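Local coordinates for protein succinylglutamate desuccinylase (Chromobacterium violaceum, PDB 1YW4) that probably hydrolyses N-succinylglutamate to succinate and glutamate, the last step of arginine breakdown by the AST pathway, using one zinc ion per subunit, at residues 27-32 with 37-42; 81-86 with 137-142; 85-90 with 129-134; 32-37 with 125-130; 47-52 with 238-243. All coordinates share one frame; numbering follows the deposited sequence.

The five contacts illustrate how chemistry varies with place in an alpha/beta fold. Contact 1, partly exposed, joins two strands into a hairpin and combines backbone hydrogen bonds and apolar packing with a salt-bridge network on one face. Contact 4 takes the turn of that hairpin to helix 120-137, and contact 3, about 4 Å away between centres, lays the same helix on strand 83-88; both are buried and mostly apolar. Contact 2, partly buried, uses the start of strand 83-88, but there a buried arginine meets a loop without bonding to it. Contact 5, also buried, packs helix 230-241 on the neighbouring strand 48-53, and its far end becomes polar near contact 2.

Contact 1. Residues 27-32 with 37-42; sequences LAARWL and VELNGD
One face of the W31 indole carries V37, whose CB sits 3.6 Å from the centroid of the six-membered ring of W31 and almost on its normal, a CH-pi contact; W21 meets the indole edge-to-face, and the H10 ring is inclined to it. The other flat group, the R30 guanidinium, is engaged at its edge by the D42 carboxylate, with E38 oblique to it. Both groups belong to an antiparallel beta hairpin made of strands 27-33 and 36-39, whose two faces differ in chemistry. A29, W31, V37 and L39 share the apolar face, where the first three pack on F7 of helix 7-12 and L39 on L23; A29 CB touches L39 CG at 3.9 Å. With chi1 at 61°, V37 CG2 stands anti to the backbone N, near both the indole and A29.

R30 and E38 lie on the opposite face as a hydrogen-bonded pair. R30 N reaches E38 O at 2.8 Å, and E38 N reaches R30 O at 2.8 Å. A weaker bond follows from N40 N to A28 O.

The extended R30 chain spans to the turn after strand 36-39. Its NE pairs with E20, and a long salt bridge links its NH1 to E38 OE2. Its terminal nitrogens grip D42 end-on: NH1 lies 3.1 Å from D42 OD1, and NH2 approaches D42 OD2 from the syn side at 2.6 Å, 30° out of the carboxylate plane.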
# COMPACT_ATOMS: atom_id res chain seq x y z
N LEU A 27 -24.68 40.41 11.07
CA LEU A 27 -23.59 39.90 10.26
C LEU A 27 -23.65 40.46 8.84
O LEU A 27 -24.59 41.18 8.49
CB LEU A 27 -23.63 38.36 10.26
CG LEU A 27 -23.61 37.68 11.64
CD1 LEU A 27 -23.59 36.16 11.49
CD2 LEU A 27 -22.39 38.14 12.43
N ALA A 28 -22.66 40.14 8.02
CA ALA A 28 -22.67 40.67 6.67
C ALA A 28 -22.07 39.73 5.64
O ALA A 28 -21.24 38.88 5.95
CB ALA A 28 -21.94 42.01 6.64
N ALA A 29 -22.49 39.90 4.39
CA ALA A 29 -21.98 39.10 3.30
C ALA A 29 -21.24 40.09 2.40
O ALA A 29 -21.83 41.06 1.92
CB ALA A 29 -23.12 38.44 2.55
N ARG A 30 -19.95 39.85 2.20
CA ARG A 30 -19.12 40.74 1.39
C ARG A 30 -18.68 40.09 0.09
O ARG A 30 -18.07 39.03 0.10
CB ARG A 30 -17.87 41.18 2.18
CG ARG A 30 -18.15 42.14 3.32
CD ARG A 30 -16.91 42.42 4.17
NE ARG A 30 -17.30 42.93 5.49
CZ ARG A 30 -16.62 42.72 6.61
NH1 ARG A 30 -15.50 42.01 6.60
NH2 ARG A 30 -17.08 43.22 7.76
N TRP A 31 -19.02 40.72 -1.03
CA TRP A 31 -18.58 40.21 -2.32
C TRP A 31 -17.16 40.70 -2.50
O TRP A 31 -16.91 41.91 -2.61
CB TRP A 31 -19.49 40.73 -3.43
CG TRP A 31 -20.84 40.10 -3.36
CD1 TRP A 31 -21.92 40.54 -2.64
CD2 TRP A 31 -21.21 38.84 -3.91
NE1 TRP A 31 -22.94 39.62 -2.72
CE2 TRP A 31 -22.53 38.57 -3.49
CE3 TRP A 31 -20.55 37.90 -4.72
CZ2 TRP A 31 -23.21 37.40 -3.86
CZ3 TRP A 31 -21.23 36.74 -5.08
CH2 TRP A 31 -22.55 36.50 -4.65
N LEU A 32 -16.22 39.76 -2.52
CA LEU A 32 -14.80 40.07 -2.64
C LEU A 32 -14.35 40.14 -4.09
O LEU A 32 -13.33 40.75 -4.39
CB LEU A 32 -13.99 39.01 -1.90
CG LEU A 32 -14.31 38.76 -0.42
CD1 LEU A 32 -13.40 37.66 0.12
CD2 LEU A 32 -14.12 40.05 0.39
N VAL A 37 -18.05 35.39 -2.33
CA VAL A 37 -18.70 36.09 -1.23
C VAL A 37 -18.34 35.50 0.15
O VAL A 37 -18.40 34.29 0.37
CB VAL A 37 -20.27 36.10 -1.43
CG1 VAL A 37 -20.82 34.67 -1.46
CG2 VAL A 37 -20.94 36.93 -0.33
N GLU A 38 -17.94 36.39 1.04
CA GLU A 38 -17.53 36.01 2.39
C GLU A 38 -18.61 36.40 3.40
O GLU A 38 -19.04 37.56 3.43
CB GLU A 38 -16.23 36.73 2.72
CG GLU A 38 -15.70 36.43 4.10
CD GLU A 38 -14.66 37.44 4.53
OE1 GLU A 38 -13.47 37.11 4.50
OE2 GLU A 38 -15.06 38.57 4.88
N LEU A 39 -19.04 35.44 4.21
CA LEU A 39 -20.07 35.70 5.22
C LEU A 39 -19.49 35.46 6.62
O LEU A 39 -18.76 34.50 6.84
CB LEU A 39 -21.30 34.79 5.00
CG LEU A 39 -22.06 34.86 3.66
CD1 LEU A 39 -21.30 34.06 2.61
CD2 LEU A 39 -23.47 34.29 3.81
N ASN A 40 -19.81 36.35 7.56
CA ASN A 40 -19.34 36.23 8.94
C ASN A 40 -17.81 36.16 9.00
O ASN A 40 -17.23 35.53 9.89
CB ASN A 40 -19.93 34.97 9.58
CG ASN A 40 -19.84 34.98 11.10
OD1 ASN A 40 -19.76 33.92 11.74
ND2 ASN A 40 -19.87 36.17 11.69
N GLY A 41 -17.16 36.83 8.05
CA GLY A 41 -15.70 36.83 8.02
C GLY A 41 -15.04 37.41 9.26
O GLY A 41 -13.94 36.99 9.64
N ASP A 42 -15.69 38.38 9.90
CA ASP A 42 -15.13 39.00 11.09
C ASP A 42 -15.22 38.15 12.36
O ASP A 42 -14.79 38.57 13.43
CB ASP A 42 -15.80 40.36 11.35
CG ASP A 42 -15.57 41.34 10.24
OD1 ASP A 42 -14.59 41.17 9.49
OD2 ASP A 42 -16.36 42.29 10.10

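Contact 2. Residues 81-86 with 137-142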
# COMPACT_ATOMS: atom_id res chain seq x y z
N ASN A 81 -22.16 30.15 12.13
CA ASN A 81 -21.21 30.37 13.21
C ASN A 81 -19.77 30.07 12.81
O ASN A 81 -18.95 29.71 13.65
CB ASN A 81 -21.60 29.54 14.43
CG ASN A 81 -22.88 30.03 15.06
OD1 ASN A 81 -22.93 31.11 15.65
ND2 ASN A 81 -23.94 29.24 14.92
N CYS A 82 -19.48 30.22 11.53
CA CYS A 82 -18.13 29.99 11.03
C CYS A 82 -17.79 31.10 10.04
O CYS A 82 -18.67 31.81 9.56
CB CYS A 82 -18.02 28.67 10.26
SG CYS A 82 -18.69 27.20 11.03
N ARG A 83 -16.50 31.24 9.75
CA ARG A 83 -16.06 32.20 8.75
C ARG A 83 -16.30 31.40 7.47
O ARG A 83 -15.69 30.36 7.27
CB ARG A 83 -14.57 32.49 8.88
CG ARG A 83 -14.20 33.29 10.12
CD ARG A 83 -12.72 33.59 10.14
NE ARG A 83 -12.32 34.56 9.12
CZ ARG A 83 -11.38 34.34 8.20
NH1 ARG A 83 -11.07 35.28 7.34
NH2 ARG A 83 -10.76 33.17 8.14
N LEU A 84 -17.19 31.90 6.61
CA LEU A 84 -17.52 31.21 5.37
C LEU A 84 -17.20 31.98 4.09
O LEU A 84 -17.61 33.13 3.93
CB LEU A 84 -19.02 30.86 5.38
CG LEU A 84 -19.67 30.35 4.09
CD1 LEU A 84 -19.03 29.03 3.69
CD2 LEU A 84 -21.17 30.17 4.28
N LEU A 85 -16.48 31.33 3.19
CA LEU A 85 -16.19 31.93 1.90
C LEU A 85 -16.76 31.00 0.82
O LEU A 85 -16.38 29.84 0.74
CB LEU A 85 -14.69 32.09 1.69
CG LEU A 85 -14.26 32.59 0.31
CD1 LEU A 85 -14.97 33.90 -0.04
CD2 LEU A 85 -12.75 32.80 0.31
N VAL A 86 -17.69 31.51 0.02
CA VAL A 86 -18.28 30.73 -1.06
C VAL A 86 -17.72 31.23 -2.38
O VAL A 86 -17.66 32.44 -2.63
CB VAL A 86 -19.82 30.86 -1.10
CG1 VAL A 86 -20.36 30.15 -2.33
CG2 VAL A 86 -20.44 30.26 0.16
N ALA A 137 -5.44 32.82 5.80
CA ALA A 137 -4.39 33.45 6.58
C ALA A 137 -4.98 34.08 7.84
O ALA A 137 -4.31 34.19 8.87
CB ALA A 137 -3.68 34.50 5.73
N GLY A 138 -6.25 34.49 7.75
CA GLY A 138 -6.92 35.11 8.88
C GLY A 138 -7.58 34.11 9.81
O GLY A 138 -8.13 34.48 10.85
N ALA A 139 -7.51 32.84 9.45
CA ALA A 139 -8.12 31.79 10.26
C ALA A 139 -7.34 31.52 11.55
O ALA A 139 -6.12 31.44 11.54
CB ALA A 139 -8.22 30.51 9.44
N ARG A 140 -8.07 31.37 12.65
CA ARG A 140 -7.43 31.10 13.93
C ARG A 140 -7.85 29.74 14.46
O ARG A 140 -7.22 29.20 15.37
CB ARG A 140 -7.79 32.20 14.93
CG ARG A 140 -7.07 33.51 14.63
CD ARG A 140 -5.57 33.34 14.85
NE ARG A 140 -4.76 33.98 13.82
CZ ARG A 140 -4.75 35.28 13.56
NH1 ARG A 140 -3.97 35.76 12.60
NH2 ARG A 140 -5.52 36.10 14.27
N ALA A 141 -8.91 29.19 13.89
CA ALA A 141 -9.40 27.88 14.28
C ALA A 141 -9.15 26.91 13.13
O ALA A 141 -8.09 26.97 12.50
CB ALA A 141 -10.89 27.96 14.60
N ARG A 142 -10.10 26.04 12.86
CA ARG A 142 -9.94 25.07 11.78
C ARG A 142 -10.02 25.72 10.39
O ARG A 142 -10.72 26.72 10.20
CB ARG A 142 -10.99 23.97 11.90
CG ARG A 142 -10.92 23.16 13.18
CD ARG A 142 -11.87 21.97 13.11
NE ARG A 142 -13.26 22.39 12.97
CZ ARG A 142 -14.26 21.57 12.64
NH1 ARG A 142 -14.02 20.28 12.42
NH2 ARG A 142 -15.49 22.03 12.54
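R83 meets the backbone of G138 and A139 through its guanidinium, and van der Waals contact is all that passes directly between residues 81-86 and 137-142. The carbonyl of G138 lies over one face of the guanidinium, toward its rim, with G138 C 3.7 Å from R83 NH2. A139 N stands 3.5 Å from R83 NH2 in an oblique position, and the methyl carbon A139 CB is 3.9 Å from that same NH2. A bend at chi3 (71°) turns the end of the otherwise extended R83 chain up to this loop.

The hydrogen bonds of R83 go to other parts of the chain. NH2 donates to S48 OG on the adjacent strand and to F135 O near the end of the preceding helix, while NE donates to G41 O. F135 also makes a cation-pi contact with R83. Several anchors thus fix the rotation of this buried cation, and the loop lies against a group that is already held.

In terms of the fold, R83, near the beginning of strand 83-88, lies against a helix-to-strand loop of the alpha/beta catalytic domain, the one leading from helix 120-137 into strand 143-151.

Contact 3. Residues 85-90 with 129-134; sequences LVMFAN and ETLAAE
M87, present as selenomethionine, and L131 cross obliquely, the end of the first lying against the base of the second. The methyl carbon M87 CE comes to 3.6 Å from L131 CB, and beyond it stands L131 CD2, 4.1 Å from M87 CE. M87 CE is also 4.0 Å from A132 N, so it rests where the L131 side chain leaves the helix. M87 achieves this reach with a chain that is straight through chi2 (-179°) and bends only at its last torsion.

L85, two residues earlier and on the same face of strand 83-88, also points at the helix. Its approach is looser, with L85 CD2 4.3 Å from L131 O.

Behind these side chains, strand 83-88 and helix 120-137 run antiparallel over the segments concerned: their axes make 172° and come within 10.6 Å. This is the helix-on-sheet layering expected of an alpha/beta domain of the zinc exopeptidase clan, and L50 of the neighbouring strand and F198 of helix 198-205 extend the packing around M87 and A132.

No hydrogen bond joins the two segments. The methyl end of a selenoether chain and branched aliphatic groups meet without directional bonds, so van der Waals contact and burial of apolar surface probably account for the packing here, about 14 Å from the zinc ion to the M87 side chain.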
# COMPACT_ATOMS: atom_id res chain seq x y z
N LEU A 85 -16.48 31.33 3.19
CA LEU A 85 -16.19 31.93 1.90
C LEU A 85 -16.76 31.00 0.82
O LEU A 85 -16.38 29.84 0.74
CB LEU A 85 -14.69 32.09 1.69
CG LEU A 85 -14.26 32.59 0.31
CD1 LEU A 85 -14.97 33.90 -0.04
CD2 LEU A 85 -12.75 32.80 0.31
N VAL A 86 -17.69 31.51 0.02
CA VAL A 86 -18.28 30.73 -1.06
C VAL A 86 -17.72 31.23 -2.38
O VAL A 86 -17.66 32.44 -2.63
CB VAL A 86 -19.82 30.86 -1.10
CG1 VAL A 86 -20.36 30.15 -2.33
CG2 VAL A 86 -20.44 30.26 0.16
N MSE A 87 -17.31 30.29 -3.22
CA MSE A 87 -16.78 30.61 -4.53
C MSE A 87 -17.49 29.89 -5.67
O MSE A 87 -17.51 28.66 -5.72
CB MSE A 87 -15.30 30.25 -4.62
CG MSE A 87 -14.38 31.06 -3.77
SE MSE A 87 -12.57 30.49 -4.05
CE MSE A 87 -11.64 32.14 -3.84
N PHE A 88 -18.11 30.66 -6.56
CA PHE A 88 -18.74 30.10 -7.75
C PHE A 88 -17.52 30.30 -8.67
O PHE A 88 -17.32 31.38 -9.23
CB PHE A 88 -19.93 30.97 -8.18
CG PHE A 88 -21.08 30.92 -7.21
CD1 PHE A 88 -21.47 32.06 -6.52
CD2 PHE A 88 -21.74 29.72 -6.95
CE1 PHE A 88 -22.49 32.00 -5.57
CE2 PHE A 88 -22.76 29.65 -6.00
CZ PHE A 88 -23.14 30.79 -5.31
N ALA A 89 -16.71 29.26 -8.76
CA ALA A 89 -15.43 29.28 -9.47
C ALA A 89 -15.31 29.71 -10.91
O ALA A 89 -14.69 30.74 -11.20
CB ALA A 89 -14.72 27.95 -9.27
N ASN A 90 -15.85 28.93 -11.83
CA ASN A 90 -15.75 29.27 -13.23
C ASN A 90 -17.06 29.89 -13.68
O ASN A 90 -17.91 29.20 -14.24
CB ASN A 90 -15.43 28.02 -14.05
CG ASN A 90 -14.85 28.35 -15.40
OD1 ASN A 90 -15.14 29.41 -15.96
ND2 ASN A 90 -14.04 27.45 -15.95
N GLU A 129 -6.92 31.64 -6.00
CA GLU A 129 -5.83 31.18 -5.13
C GLU A 129 -5.54 32.27 -4.11
O GLU A 129 -5.49 32.04 -2.90
CB GLU A 129 -4.54 30.92 -5.93
CG GLU A 129 -4.61 29.78 -6.95
CD GLU A 129 -3.23 29.37 -7.47
OE1 GLU A 129 -2.31 30.20 -7.43
OE2 GLU A 129 -3.08 28.21 -7.92
N THR A 130 -5.36 33.48 -4.61
CA THR A 130 -5.05 34.62 -3.74
C THR A 130 -6.15 34.85 -2.69
O THR A 130 -5.85 35.00 -1.51
CB THR A 130 -4.86 35.89 -4.59
OG1 THR A 130 -3.79 35.67 -5.52
CG2 THR A 130 -4.54 37.08 -3.72
N LEU A 131 -7.40 34.89 -3.13
CA LEU A 131 -8.52 35.08 -2.21
C LEU A 131 -8.54 33.99 -1.14
O LEU A 131 -8.71 34.29 0.04
CB LEU A 131 -9.84 35.09 -2.99
CG LEU A 131 -10.28 36.43 -3.61
CD1 LEU A 131 -9.13 37.04 -4.40
CD2 LEU A 131 -11.50 36.22 -4.52
N ALA A 132 -8.37 32.74 -1.55
CA ALA A 132 -8.36 31.63 -0.60
C ALA A 132 -7.19 31.79 0.36
O ALA A 132 -7.35 31.59 1.56
CB ALA A 132 -8.24 30.29 -1.34
N ALA A 133 -6.02 32.16 -0.16
CA ALA A 133 -4.86 32.34 0.70
C ALA A 133 -5.11 33.42 1.75
O ALA A 133 -4.81 33.23 2.93
CB ALA A 133 -3.63 32.70 -0.13
N GLU A 134 -5.66 34.56 1.34
CA GLU A 134 -5.93 35.65 2.27
C GLU A 134 -7.01 35.26 3.27
O GLU A 134 -6.97 35.65 4.44
CB GLU A 134 -6.33 36.92 1.52
CG GLU A 134 -5.29 37.38 0.50
CD GLU A 134 -5.71 38.64 -0.25
OE1 GLU A 134 -6.93 38.86 -0.42
OE2 GLU A 134 -4.81 39.40 -0.68

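Contact 4. Residues 32-37 with 125-130; sequences LAPGCV and AAELET
The tight end of a beta hairpin, a type II turn from A33 to C36, packs here against helix 120-137 of the catalytic domain. L32 and A33 both face C36, a classic beta bulge, and the connection is secured by L32 N bonding to C36 O at 2.9 Å and C36 N bonding to A33 O at 3.0 Å. G35 occupies the positive-phi position of the turn (phi 65°).

Two side chains of the turn region reach two consecutive helix residues, E127 and L128. C36 SG touches L128 CD2 at 3.6 Å, a sulfur against a methyl; the thiol stands beside its own backbone N, anti to the carbonyl carbon (chi1 -58°). M87 of strand 83-88 adjoins both C36 and L128, and L131 of the helix also reaches C36 and A33.

Nearer the start of the turn, the A33 methyl lies against the carboxylate end of E127, with A33 CB 3.9 Å from E127 OE2. E127 gets there by a chain extended as far as its carboxylate. The polar end of E127 is occupied by R124, whose NH1 makes a salt bridge to E127 OE1 and also bonds to P34 O.

The direct contact has no hydrogen bond: one half, C36 on L128, is van der Waals packing, and the other sets a methyl against a carboxylate. One arginine of the same helix ties helix carboxylate and turn carbonyl together. Such a shared cation would be expected to hold the E127 carboxylate in place and favour its charged form.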
# COMPACT_ATOMS: atom_id res chain seq x y z
N LEU A 32 -16.22 39.76 -2.52
CA LEU A 32 -14.80 40.07 -2.64
C LEU A 32 -14.35 40.14 -4.09
O LEU A 32 -13.33 40.75 -4.39
CB LEU A 32 -13.99 39.01 -1.90
CG LEU A 32 -14.31 38.76 -0.42
CD1 LEU A 32 -13.40 37.66 0.12
CD2 LEU A 32 -14.12 40.05 0.39
N ALA A 33 -15.11 39.50 -4.97
CA ALA A 33 -14.80 39.47 -6.40
C ALA A 33 -16.01 38.83 -7.06
O ALA A 33 -16.93 38.42 -6.36
CB ALA A 33 -13.55 38.64 -6.67
N PRO A 34 -16.03 38.74 -8.40
CA PRO A 34 -17.18 38.12 -9.06
C PRO A 34 -17.36 36.69 -8.56
O PRO A 34 -16.40 35.92 -8.50
CB PRO A 34 -16.80 38.19 -10.53
CG PRO A 34 -16.00 39.47 -10.61
CD PRO A 34 -15.11 39.33 -9.39
N GLY A 35 -18.58 36.35 -8.16
CA GLY A 35 -18.82 35.00 -7.67
C GLY A 35 -18.12 34.61 -6.38
O GLY A 35 -18.15 33.43 -6.02
N CYS A 36 -17.48 35.54 -5.68
CA CYS A 36 -16.83 35.21 -4.42
C CYS A 36 -17.45 36.05 -3.32
O CYS A 36 -17.39 37.28 -3.37
CB CYS A 36 -15.33 35.48 -4.50
SG CYS A 36 -14.56 34.51 -5.87
N VAL A 37 -18.05 35.39 -2.33
CA VAL A 37 -18.70 36.09 -1.23
C VAL A 37 -18.34 35.50 0.15
O VAL A 37 -18.40 34.29 0.37
CB VAL A 37 -20.27 36.10 -1.43
CG1 VAL A 37 -20.82 34.67 -1.46
CG2 VAL A 37 -20.94 36.93 -0.33
N ALA A 125 -8.20 31.62 -12.00
CA ALA A 125 -7.62 30.65 -11.09
C ALA A 125 -6.66 31.36 -10.11
O ALA A 125 -6.68 31.08 -8.91
CB ALA A 125 -6.86 29.57 -11.88
N ALA A 126 -5.82 32.26 -10.63
CA ALA A 126 -4.86 32.98 -9.78
C ALA A 126 -5.58 33.87 -8.76
O ALA A 126 -5.16 33.99 -7.61
CB ALA A 126 -3.92 33.84 -10.65
N GLU A 127 -6.69 34.47 -9.19
CA GLU A 127 -7.47 35.32 -8.31
C GLU A 127 -8.07 34.48 -7.17
O GLU A 127 -8.05 34.89 -6.01
CB GLU A 127 -8.58 36.00 -9.11
CG GLU A 127 -9.56 36.81 -8.27
CD GLU A 127 -10.61 37.50 -9.11
OE1 GLU A 127 -11.45 36.81 -9.72
OE2 GLU A 127 -10.59 38.74 -9.17
N LEU A 128 -8.57 33.30 -7.51
CA LEU A 128 -9.17 32.41 -6.52
C LEU A 128 -8.13 31.90 -5.52
O LEU A 128 -8.44 31.72 -4.33
CB LEU A 128 -9.87 31.23 -7.22
CG LEU A 128 -11.06 31.58 -8.14
CD1 LEU A 128 -11.58 30.30 -8.78
CD2 LEU A 128 -12.18 32.28 -7.35
N GLU A 129 -6.92 31.64 -6.00
CA GLU A 129 -5.83 31.18 -5.13
C GLU A 129 -5.54 32.27 -4.11
O GLU A 129 -5.49 32.04 -2.90
CB GLU A 129 -4.54 30.92 -5.93
CG GLU A 129 -4.61 29.78 -6.95
CD GLU A 129 -3.23 29.37 -7.47
OE1 GLU A 129 -2.31 30.20 -7.43
OE2 GLU A 129 -3.08 28.21 -7.92
N THR A 130 -5.36 33.48 -4.61
CA THR A 130 -5.05 34.62 -3.74
C THR A 130 -6.15 34.85 -2.69
O THR A 130 -5.85 35.00 -1.51
CB THR A 130 -4.86 35.89 -4.59
OG1 THR A 130 -3.79 35.67 -5.52
CG2 THR A 130 -4.54 37.08 -3.72

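Contact 5. Residues 47-52 with 238-243; sequences DSVLLS and GLLSNP
V49 meets L239 tip to tip, V49 CG2 lying 3.7 Å from L239 CD2, in the packing of helix 230-241 against strand 48-53 of the zinc-dependent catalytic domain. The fold is an alpha/beta/alpha sandwich, and this strand has a helix on each side: V49 and L51 point toward helix 230-241, whereas S48 and L50 touch residues of helix 120-137.

The two leucines of the helix reach the strand differently. L239 sends its CG anti to its backbone N (chi1 172°), which directs the branch straight at V49. L240 leaves the helix at an angle to the strand and only its end comes near, with L240 CD2 4.4 Å from V49 CG1. L240 also touches L84 of strand 83-88, while L239 also touches L144 and Y146 of strand 143-151. The helix end is thus seated across three neighbouring strands, largely through leucine and valine side chains and without a hydrogen bond between the two segments.

Past the last helical turn, where N242 N still bonds to G238 O at 2.9 Å, the chemistry changes. P243 faces D47 with its CB, and the two side chains cross obliquely. The carboxylate of D47 is engaged by R142, through a salt bridge from D47 OD2 to R142 NE, so the proline packs against an anion that already has a partner. The closest atoms of that final contact are D47 OD2 and P243 CB, 3.6 Å apart.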
# COMPACT_ATOMS: atom_id res chain seq x y z
N ASP A 47 -14.24 28.58 13.25
CA ASP A 47 -13.70 27.73 12.19
C ASP A 47 -13.92 28.41 10.86
O ASP A 47 -14.93 29.08 10.66
CB ASP A 47 -14.39 26.36 12.17
CG ASP A 47 -14.03 25.51 13.37
OD1 ASP A 47 -12.86 25.57 13.81
OD2 ASP A 47 -14.91 24.77 13.86
N SER A 48 -12.98 28.23 9.94
CA SER A 48 -13.08 28.85 8.63
C SER A 48 -13.40 27.81 7.56
O SER A 48 -12.68 26.82 7.41
CB SER A 48 -11.78 29.57 8.30
OG SER A 48 -11.58 30.65 9.20
N VAL A 49 -14.47 28.05 6.82
CA VAL A 49 -14.89 27.11 5.80
C VAL A 49 -14.90 27.71 4.40
O VAL A 49 -15.45 28.77 4.18
CB VAL A 49 -16.29 26.56 6.14
CG1 VAL A 49 -16.79 25.66 5.02
CG2 VAL A 49 -16.22 25.77 7.45
N LEU A 50 -14.24 27.02 3.47
CA LEU A 50 -14.20 27.45 2.07
C LEU A 50 -14.97 26.43 1.25
O LEU A 50 -14.61 25.25 1.22
CB LEU A 50 -12.75 27.52 1.57
CG LEU A 50 -12.59 27.75 0.05
CD1 LEU A 50 -13.31 29.02 -0.34
CD2 LEU A 50 -11.11 27.84 -0.32
N LEU A 51 -16.04 26.86 0.60
CA LEU A 51 -16.81 25.97 -0.25
C LEU A 51 -16.70 26.51 -1.68
O LEU A 51 -17.10 27.64 -1.97
CB LEU A 51 -18.29 25.95 0.15
CG LEU A 51 -18.67 25.57 1.59
CD1 LEU A 51 -20.20 25.58 1.71
CD2 LEU A 51 -18.12 24.19 1.94
N SER A 52 -16.13 25.71 -2.56
CA SER A 52 -16.02 26.14 -3.94
C SER A 52 -16.84 25.17 -4.78
O SER A 52 -16.88 23.97 -4.51
CB SER A 52 -14.55 26.17 -4.38
OG SER A 52 -13.92 24.92 -4.20
N GLY A 238 -25.00 21.60 8.81
CA GLY A 238 -24.66 21.34 10.20
C GLY A 238 -23.30 21.91 10.57
O GLY A 238 -23.07 22.32 11.71
N LEU A 239 -22.40 21.93 9.60
CA LEU A 239 -21.07 22.48 9.83
C LEU A 239 -21.15 23.99 10.03
O LEU A 239 -20.58 24.53 10.98
CB LEU A 239 -20.15 22.15 8.65
CG LEU A 239 -18.79 22.84 8.70
CD1 LEU A 239 -18.08 22.44 9.98
CD2 LEU A 239 -17.96 22.45 7.48
N LEU A 240 -21.87 24.67 9.16
CA LEU A 240 -21.99 26.13 9.26
C LEU A 240 -22.71 26.56 10.53
O LEU A 240 -22.33 27.54 11.17
CB LEU A 240 -22.73 26.68 8.05
CG LEU A 240 -22.07 26.34 6.70
CD1 LEU A 240 -22.94 26.87 5.59
CD2 LEU A 240 -20.67 26.92 6.64
N SER A 241 -23.77 25.84 10.90
CA SER A 241 -24.54 26.18 12.10
C SER A 241 -23.81 25.81 13.39
O SER A 241 -23.53 26.66 14.22
CB SER A 241 -25.90 25.49 12.07
OG SER A 241 -26.75 26.12 11.14
N ASN A 242 -23.53 24.52 13.54
CA ASN A 242 -22.85 24.02 14.72
C ASN A 242 -21.63 23.21 14.31
O ASN A 242 -21.68 21.98 14.24
CB ASN A 242 -23.80 23.17 15.56
CG ASN A 242 -23.14 22.64 16.82
OD1 ASN A 242 -22.48 23.38 17.55
ND2 ASN A 242 -23.32 21.35 17.08
N PRO A 243 -20.51 23.89 14.05
CA PRO A 243 -19.25 23.27 13.64
C PRO A 243 -18.51 22.52 14.75
O PRO A 243 -17.54 21.82 14.48
CB PRO A 243 -18.45 24.47 13.13
CG PRO A 243 -18.88 25.55 14.05
CD PRO A 243 -20.38 25.36 14.11